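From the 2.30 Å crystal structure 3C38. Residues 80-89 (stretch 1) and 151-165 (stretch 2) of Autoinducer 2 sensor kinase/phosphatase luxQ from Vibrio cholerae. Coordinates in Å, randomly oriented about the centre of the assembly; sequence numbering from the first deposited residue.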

# COMPACT_ATOMS: atom_id res chain seq x y z
N ALA A 80 6.81 7.48 -2.90
CA ALA A 80 6.00 8.04 -1.83
C ALA A 80 4.78 7.18 -1.52
O ALA A 80 4.28 6.47 -2.39
CB ALA A 80 5.54 9.45 -2.19
N PRO A 81 4.30 7.21 -0.26
CA PRO A 81 3.13 6.44 0.16
C PRO A 81 1.91 7.17 -0.39
O PRO A 81 2.03 8.32 -0.82
CB PRO A 81 3.17 6.51 1.69
CG PRO A 81 4.47 7.25 2.03
CD PRO A 81 4.78 8.08 0.83
N ASP A 82 0.73 6.55 -0.39
CA ASP A 82 -0.45 7.24 -0.89
C ASP A 82 -1.02 8.15 0.19
O ASP A 82 -1.72 9.12 -0.10
CB ASP A 82 -1.52 6.25 -1.35
CG ASP A 82 -1.07 5.40 -2.52
OD1 ASP A 82 -0.19 5.87 -3.28
OD2 ASP A 82 -1.58 4.27 -2.68
N LEU A 83 -0.70 7.84 1.44
CA LEU A 83 -1.18 8.64 2.54
C LEU A 83 -0.30 8.53 3.77
O LEU A 83 0.24 7.47 4.09
CB LEU A 83 -2.64 8.28 2.88
CG LEU A 83 -3.01 6.88 3.35
CD1 LEU A 83 -2.82 6.79 4.85
CD2 LEU A 83 -4.47 6.59 3.01
N ARG A 84 -0.16 9.67 4.44
CA ARG A 84 0.63 9.78 5.66
C ARG A 84 -0.14 10.57 6.69
O ARG A 84 -0.88 11.50 6.36
CB ARG A 84 1.93 10.55 5.40
CG ARG A 84 3.01 9.88 4.58
CD ARG A 84 4.34 10.50 4.98
NE ARG A 84 5.46 10.13 4.11
CZ ARG A 84 5.68 10.66 2.91
NH1 ARG A 84 4.86 11.58 2.42
NH2 ARG A 84 6.74 10.27 2.21
N PHE A 85 0.02 10.22 7.96
CA PHE A 85 -0.60 10.96 9.04
C PHE A 85 0.13 10.59 10.33
O PHE A 85 0.63 9.47 10.47
CB PHE A 85 -2.11 10.70 9.11
CG PHE A 85 -2.48 9.32 9.57
CD1 PHE A 85 -2.43 8.99 10.92
CD2 PHE A 85 -2.89 8.36 8.65
CE1 PHE A 85 -2.78 7.72 11.34
CE2 PHE A 85 -3.24 7.08 9.06
CZ PHE A 85 -3.19 6.76 10.41
N ILE A 86 0.21 11.54 11.25
CA ILE A 86 0.90 11.32 12.52
C ILE A 86 -0.08 11.24 13.68
O ILE A 86 -0.93 12.10 13.85
CB ILE A 86 1.92 12.45 12.79
CG1 ILE A 86 2.97 12.47 11.67
CG2 ILE A 86 2.61 12.23 14.13
CD1 ILE A 86 3.95 13.62 11.78
N SER A 87 0.06 10.18 14.47
CA SER A 87 -0.81 9.96 15.62
C SER A 87 -0.10 10.11 16.96
O SER A 87 1.12 9.97 17.07
CB SER A 87 -1.43 8.56 15.56
OG SER A 87 -1.07 7.77 16.69
N SER A 88 -0.89 10.40 17.98
CA SER A 88 -0.42 10.54 19.35
C SER A 88 -1.66 10.08 20.09
O SER A 88 -2.54 10.88 20.42
CB SER A 88 -0.10 12.00 19.67
OG SER A 88 0.68 12.07 20.85
N HIS A 89 -1.73 8.78 20.34
CA HIS A 89 -2.89 8.16 20.97
C HIS A 89 -4.01 8.33 19.94
O HIS A 89 -3.73 8.63 18.78
CB HIS A 89 -3.23 8.85 22.30
CG HIS A 89 -2.06 8.98 23.22
ND1 HIS A 89 -1.21 7.93 23.49
CD2 HIS A 89 -1.57 10.05 23.90
CE1 HIS A 89 -0.25 8.35 24.29
NE2 HIS A 89 -0.44 9.63 24.56
N VAL A 151 9.20 8.94 22.56
CA VAL A 151 8.02 9.03 21.68
C VAL A 151 7.17 10.29 21.68
O VAL A 151 6.43 10.56 22.62
CB VAL A 151 7.07 7.84 21.88
CG1 VAL A 151 5.87 7.99 20.95
CG2 VAL A 151 7.79 6.55 21.58
N VAL A 152 7.26 11.05 20.59
CA VAL A 152 6.49 12.27 20.42
C VAL A 152 5.25 11.95 19.59
O VAL A 152 4.34 12.77 19.46
CB VAL A 152 7.32 13.34 19.68
CG1 VAL A 152 6.52 14.63 19.52
CG2 VAL A 152 8.60 13.60 20.44
N GLY A 153 5.22 10.74 19.04
CA GLY A 153 4.10 10.32 18.23
C GLY A 153 4.43 9.13 17.33
O GLY A 153 5.41 8.42 17.54
N TYR A 154 3.58 8.92 16.33
CA TYR A 154 3.77 7.83 15.39
C TYR A 154 3.44 8.31 13.98
O TYR A 154 2.50 9.09 13.78
CB TYR A 154 2.86 6.66 15.77
CG TYR A 154 3.39 5.85 16.93
CD1 TYR A 154 4.38 4.89 16.73
CD2 TYR A 154 2.90 6.04 18.22
CE1 TYR A 154 4.89 4.14 17.79
CE2 TYR A 154 3.41 5.29 19.30
CZ TYR A 154 4.40 4.35 19.07
OH TYR A 154 4.91 3.61 20.10
N LEU A 155 4.24 7.85 13.03
CA LEU A 155 4.03 8.20 11.63
C LEU A 155 3.42 6.97 10.97
O LEU A 155 3.97 5.85 11.05
CB LEU A 155 5.34 8.58 10.94
CG LEU A 155 5.23 8.85 9.43
CD1 LEU A 155 4.21 9.94 9.19
CD2 LEU A 155 6.58 9.25 8.86
N TYR A 156 2.27 7.17 10.35
CA TYR A 156 1.58 6.10 9.66
C TYR A 156 1.66 6.39 8.17
O TYR A 156 1.43 7.52 7.73
CB TYR A 156 0.10 6.05 10.08
CG TYR A 156 -0.17 5.56 11.49
CD1 TYR A 156 0.09 6.36 12.61
CD2 TYR A 156 -0.71 4.29 11.70
CE1 TYR A 156 -0.20 5.89 13.91
CE2 TYR A 156 -0.99 3.82 12.98
CZ TYR A 156 -0.74 4.62 14.07
OH TYR A 156 -1.02 4.12 15.32
N VAL A 157 1.99 5.36 7.39
CA VAL A 157 2.05 5.50 5.94
C VAL A 157 1.19 4.39 5.37
O VAL A 157 1.14 3.27 5.92
CB VAL A 157 3.50 5.34 5.38
CG1 VAL A 157 4.42 6.37 6.02
CG2 VAL A 157 4.01 3.93 5.61
N GLY A 158 0.50 4.68 4.29
CA GLY A 158 -0.35 3.67 3.69
C GLY A 158 -0.29 3.66 2.18
O GLY A 158 0.04 4.67 1.55
N ILE A 159 -0.59 2.49 1.61
CA ILE A 159 -0.65 2.27 0.17
C ILE A 159 -2.07 1.82 -0.12
O ILE A 159 -2.50 0.80 0.42
CB ILE A 159 0.26 1.13 -0.30
CG1 ILE A 159 1.71 1.43 0.01
CG2 ILE A 159 0.12 0.94 -1.79
CD1 ILE A 159 2.61 0.22 -0.23
N VAL A 160 -2.80 2.56 -0.95
CA VAL A 160 -4.16 2.17 -1.28
C VAL A 160 -4.11 1.24 -2.49
O VAL A 160 -3.59 1.62 -3.55
CB VAL A 160 -5.04 3.39 -1.63
CG1 VAL A 160 -6.43 2.91 -2.09
CG2 VAL A 160 -5.16 4.31 -0.42
N LEU A 161 -4.65 0.04 -2.33
CA LEU A 161 -4.64 -0.95 -3.40
C LEU A 161 -5.68 -0.70 -4.50
O LEU A 161 -5.40 -0.91 -5.68
CB LEU A 161 -4.82 -2.35 -2.82
CG LEU A 161 -3.73 -2.70 -1.79
CD1 LEU A 161 -3.97 -4.07 -1.23
CD2 LEU A 161 -2.35 -2.64 -2.45
N ASN A 162 -6.87 -0.26 -4.12
CA ASN A 162 -7.94 0.00 -5.09
C ASN A 162 -7.44 0.97 -6.15
O ASN A 162 -6.92 2.04 -5.83
CB ASN A 162 -9.17 0.62 -4.39
CG ASN A 162 -9.73 -0.28 -3.30
OD1 ASN A 162 -9.01 -0.68 -2.38
ND2 ASN A 162 -11.00 -0.63 -3.42
N ASP A 163 -7.60 0.57 -7.40
CA ASP A 163 -7.19 1.40 -8.53
C ASP A 163 -5.73 1.83 -8.54
O ASP A 163 -5.37 2.77 -9.26
CB ASP A 163 -8.07 2.65 -8.59
CG ASP A 163 -9.52 2.31 -8.84
OD1 ASP A 163 -10.38 2.99 -8.26
OD2 ASP A 163 -9.80 1.37 -9.63
N ASN A 164 -4.88 1.16 -7.77
CA ASN A 164 -3.48 1.54 -7.77
C ASN A 164 -2.80 0.90 -8.99
O ASN A 164 -2.15 -0.15 -8.90
CB ASN A 164 -2.77 1.07 -6.50
CG ASN A 164 -1.45 1.75 -6.32
OD1 ASN A 164 -0.72 1.97 -7.30
ND2 ASN A 164 -1.11 2.11 -5.08
N PHE A 165 -2.96 1.55 -10.15
CA PHE A 165 -2.41 1.03 -11.39
C PHE A 165 -0.90 0.96 -11.38
O PHE A 165 -0.32 -0.02 -11.84
CB PHE A 165 -2.87 1.90 -12.57
CG PHE A 165 -2.44 1.36 -13.91
CD1 PHE A 165 -3.15 0.32 -14.52
CD2 PHE A 165 -1.30 1.86 -14.54
CE1 PHE A 165 -2.71 -0.23 -15.73
CE2 PHE A 165 -0.85 1.31 -15.75
CZ PHE A 165 -1.56 0.26 -16.35
O HOH W 1 0.84 4.44 -5.11

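Neighbouring antiparallel strands fix their backbones by hydrogen bonds, and side-chain rotamers then settle how each face is packed; strands 83-88 and 153-160 of LuxQ illustrate the principle. Narrow pairs close the register at Leu83–Gly158, Phe85–Tyr156 and Ser87–Tyr154, the last with Ser87 N to Tyr154 O and Tyr154 N to Ser87 O both at 2.8 Å. Phe85 and Tyr156 share a sheet face, and their rotamers differ. With chi1 at 70° (p), Phe85 swings its ring across to the partner strand, so that Tyr156 CB lies over its face, 3.5 Å from the ring centroid. Tyr156 is m, and its ring runs nearly parallel to that of Phe85 but slid apart, reaching Ser87 CB with CE1 at 3.4 Å. Leu83, also p, brings its end nearer the other strand; Gly158 opposite leaves the room, since a CB there would sit 3.2 Å from Leu83 CD1. On the other face, Leu155 (t, p) brings CD1 to 3.8 Å from Ile86 CG1. Beyond the paired strands, Asp82 adopts m, which places OD2 2.7 Å from Val160 N in a hydrogen bond. Its OD1 accepts from a water that in turn accepts from Asn164 ND2, an amide that also donates to Val160 O, 3.0 Å away.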